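Local coordinates for endo-1,3-beta-glucanase, family GH16 (Zobellia galactanivorans, PDB 4CRQ), which hydrolyses internal beta-1,3-glucosidic bonds of laminarin through this catalytic module, with a suggested preference for branched laminarin, at the calcium ion site. Numbering follows the deposited sequence.

The calcium ion site. Residues 8, 10-12, 48-49, 85, 225-226, 228. With CA (calcium ion), chain B.
Glu10 OE2 is held by two protein donors, Gln8 NE2 and Arg228 NE, beside the calcium site, probably structural, of this GH16 catalytic module. Gln8 NE2 lies 2.7 Å from Glu10 OE2, above the carboxylate plane, whereas Arg228 NE meets the syn lone pair of Glu10 OE2 at 2.9 Å. Arg228 binds side-on: its NH2 meets the other oxygen, Glu10 OE1, at 2.8 Å in a salt bridge, so rotation of the carboxylate is fixed at both oxygens. Both arginine bonds are nearly straight, 164° at H. The guanidinium itself lies flat on the Tyr226 ring, Arg228 CZ sitting 3.5 Å above its centre, while Arg85 CB packs over the opposite face toward the rim.

Glu10 serves the metal in two ways: the main-chain Glu10 O binds CA at 2.3 Å, and OE1 bonds to a calcium-bound water, making the carboxylate second-shell. Gly48 O supplies another carbonyl. Asp225 chelates through backbone O and side-chain OD1, the latter 2.4 Å from CA; CG anti to the backbone N (chi1 -175°) swings the carboxylate beside its own carbonyl, which explains this double use. Three waters bring the observed coordination to at least seven, one of them also bonded to Asp12 OD1. Asp225 OD2, turned from the ion, pairs with Arg85 NH1 through a bent bond (137° at H), which may temper the carboxylate's charge.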
ATOM      1  N   GLN A   8       9.959 -12.469   4.202  1.00 19.73           N
ATOM      2  CA  GLN A   8      10.497 -11.513   3.243  1.00 19.83           C
ATOM      3  C   GLN A   8      10.204 -11.927   1.829  1.00 21.48           C
ATOM      4  O   GLN A   8      10.002 -13.118   1.558  1.00 20.52           O
ATOM      5  CB  GLN A   8      12.028 -11.371   3.391  1.00 22.13           C
ATOM      6  CG  GLN A   8      12.760 -12.691   3.063  1.00 23.87           C
ATOM      7  CD  GLN A   8      14.184 -12.837   3.536  1.00 28.40           C
ATOM      8  OE1 GLN A   8      14.514 -13.882   4.102  1.00 31.44           O
ATOM      9  NE2 GLN A   8      15.029 -11.835   3.318  1.00 28.72           N
ATOM     10  N   GLU A  10      12.506 -10.772  -1.404  1.00 20.25           N
ATOM     11  CA  GLU A  10      13.652  -9.978  -1.894  1.00 19.13           C
ATOM     12  C   GLU A  10      13.601  -9.740  -3.413  1.00 19.03           C
ATOM     13  O   GLU A  10      14.426  -8.984  -3.932  1.00 20.07           O
ATOM     14  CB  GLU A  10      14.978 -10.684  -1.554  1.00 21.35           C
ATOM     15  CG  GLU A  10      15.187 -10.912  -0.058  1.00 24.22           C
ATOM     16  CD  GLU A  10      15.253  -9.627   0.760  1.00 23.58           C
ATOM     17  OE1 GLU A  10      15.958  -8.681   0.326  1.00 25.09           O
ATOM     18  OE2 GLU A  10      14.620  -9.562   1.838  1.00 25.77           O
ATOM     19  N   PHE A  11      12.661 -10.392  -4.116  1.00 19.26           N
ATOM     20  CA  PHE A  11      12.532 -10.247  -5.579  1.00 20.57           C
ATOM     21  C   PHE A  11      13.861 -10.501  -6.322  1.00 21.82           C
ATOM     22  O   PHE A  11      14.181  -9.783  -7.276  1.00 24.53           O
ATOM     23  CB  PHE A  11      11.911  -8.854  -5.918  1.00 20.55           C
ATOM     24  CG  PHE A  11      10.574  -8.626  -5.260  1.00 19.63           C
ATOM     25  CD1 PHE A  11       9.456  -9.381  -5.639  1.00 21.60           C
ATOM     26  CD2 PHE A  11      10.440  -7.677  -4.240  1.00 18.13           C
ATOM     27  CE1 PHE A  11       8.224  -9.179  -5.021  1.00 22.50           C
ATOM     28  CE2 PHE A  11       9.193  -7.444  -3.615  1.00 19.36           C
ATOM     29  CZ  PHE A  11       8.090  -8.222  -4.009  1.00 19.74           C
ATOM     30  N   ASP A  12      14.638 -11.515  -5.892  1.00 23.95           N
ATOM     31  CA  ASP A  12      15.952 -11.752  -6.521  1.00 30.39           C
ATOM     32  C   ASP A  12      15.875 -11.946  -8.033  1.00 33.80           C
ATOM     33  O   ASP A  12      16.568 -11.251  -8.786  1.00 41.11           O
ATOM     34  CB  ASP A  12      16.695 -12.932  -5.882  1.00 36.33           C
ATOM     35  CG  ASP A  12      17.109 -12.675  -4.443  1.00 41.91           C
ATOM     36  OD1 ASP A  12      17.255 -11.517  -3.997  1.00 37.75           O
ATOM     37  OD2 ASP A  12      17.311 -13.682  -3.732  1.00 43.76           O
ATOM     38  N   GLY A  48      16.734  -7.458  -9.393  1.00 24.04           N
ATOM     39  CA  GLY A  48      16.430  -7.603  -7.967  1.00 22.65           C
ATOM     40  C   GLY A  48      15.302  -6.748  -7.419  1.00 22.15           C
ATOM     41  O   GLY A  48      15.167  -6.632  -6.197  1.00 22.58           O
ATOM     42  N   ASN A  49      14.493  -6.153  -8.290  1.00 20.98           N
ATOM     43  CA  ASN A  49      13.374  -5.367  -7.842  1.00 19.41           C
ATOM     44  C   ASN A  49      12.084  -5.889  -8.445  1.00 19.00           C
ATOM     45  O   ASN A  49      12.068  -6.282  -9.643  1.00 19.94           O
ATOM     46  CB  ASN A  49      13.470  -3.899  -8.338  1.00 21.40           C
ATOM     47  CG  ASN A  49      14.547  -3.100  -7.650  1.00 23.28           C
ATOM     48  OD1 ASN A  49      14.266  -2.365  -6.727  1.00 25.20           O
ATOM     49  ND2 ASN A  49      15.785  -3.251  -8.084  1.00 29.27           N
ATOM     50  N   ARG A  85      11.540  -1.295   0.793  1.00 18.49           N
ATOM     51  CA  ARG A  85      12.534  -0.353   0.252  1.00 16.96           C
ATOM     52  C   ARG A  85      12.028  -0.039  -1.162  1.00 17.17           C
ATOM     53  O   ARG A  85      12.018  -0.908  -2.025  1.00 18.89           O
ATOM     54  CB  ARG A  85      13.941  -0.966   0.309  1.00 18.37           C
ATOM     55  CG  ARG A  85      15.025  -0.046  -0.270  1.00 19.21           C
ATOM     56  CD  ARG A  85      16.427  -0.528   0.100  1.00 19.93           C
ATOM     57  NE  ARG A  85      17.413   0.474  -0.331  1.00 19.26           N
ATOM     58  CZ  ARG A  85      17.959   0.526  -1.544  1.00 18.08           C
ATOM     59  NH1 ARG A  85      17.653  -0.396  -2.473  1.00 20.83           N
ATOM     60  NH2 ARG A  85      18.836   1.493  -1.839  1.00 20.12           N
ATOM     61  N   ASP A 225      12.455  -2.983  -3.905  1.00 18.43           N
ATOM     62  CA  ASP A 225      13.639  -3.825  -3.731  1.00 18.30           C
ATOM     63  C   ASP A 225      13.264  -5.044  -2.874  1.00 18.03           C
ATOM     64  O   ASP A 225      13.704  -6.174  -3.169  1.00 18.91           O
ATOM     65  CB  ASP A 225      14.746  -2.973  -3.102  1.00 20.97           C
ATOM     66  CG  ASP A 225      16.085  -3.699  -2.965  1.00 22.05           C
ATOM     67  OD1 ASP A 225      16.279  -4.849  -3.500  1.00 22.66           O
ATOM     68  OD2 ASP A 225      16.982  -3.109  -2.293  1.00 22.77           O
ATOM     69  N   TYR A 226      12.475  -4.850  -1.823  1.00 18.87           N
ATOM     70  CA  TYR A 226      12.069  -5.982  -0.984  1.00 18.87           C
ATOM     71  C   TYR A 226      10.941  -5.571  -0.106  1.00 17.49           C
ATOM     72  O   TYR A 226      10.729  -4.353   0.093  1.00 16.67           O
ATOM     73  CB  TYR A 226      13.241  -6.499  -0.101  1.00 18.66           C
ATOM     74  CG  TYR A 226      13.926  -5.440   0.774  1.00 19.17           C
ATOM     75  CD1 TYR A 226      13.285  -4.895   1.931  1.00 19.05           C
ATOM     76  CD2 TYR A 226      15.232  -4.999   0.468  1.00 19.86           C
ATOM     77  CE1 TYR A 226      13.927  -3.951   2.752  1.00 21.61           C
ATOM     78  CE2 TYR A 226      15.883  -4.047   1.281  1.00 20.60           C
ATOM     79  CZ  TYR A 226      15.228  -3.530   2.418  1.00 21.32           C
ATOM     80  OH  TYR A 226      15.854  -2.621   3.235  1.00 22.19           O
ATOM     81  N   ARG A 228       9.864  -6.727   3.885  1.00 19.19           N
ATOM     82  CA  ARG A 228      10.316  -7.540   5.022  1.00 19.55           C
ATOM     83  C   ARG A 228       9.411  -7.322   6.205  1.00 18.58           C
ATOM     84  O   ARG A 228       8.919  -6.180   6.430  1.00 20.43           O
ATOM     85  CB  ARG A 228      11.776  -7.224   5.410  1.00 20.87           C
ATOM     86  CG  ARG A 228      12.798  -7.604   4.360  1.00 21.44           C
ATOM     87  CD  ARG A 228      14.180  -7.076   4.704  1.00 20.53           C
ATOM     88  NE  ARG A 228      15.132  -7.385   3.633  1.00 20.41           N
ATOM     89  CZ  ARG A 228      16.357  -6.875   3.517  1.00 21.49           C
ATOM     90  NH1 ARG A 228      16.842  -6.008   4.422  1.00 22.68           N
ATOM     91  NH2 ARG A 228      17.109  -7.255   2.484  1.00 22.58           N
TER
HETATM   92 CA    CA B 260      15.768  -7.088  -4.055  1.00 24.23          CA
HETATM   93  O   HOH W   1      17.162  -9.119  -4.825  1.00 33.29           O
HETATM   94  O   HOH W   2      16.647  -7.390  -1.915  1.00 25.42           O
HETATM   95  O   HOH W   3      18.143  -6.638  -4.817  1.00 32.05           O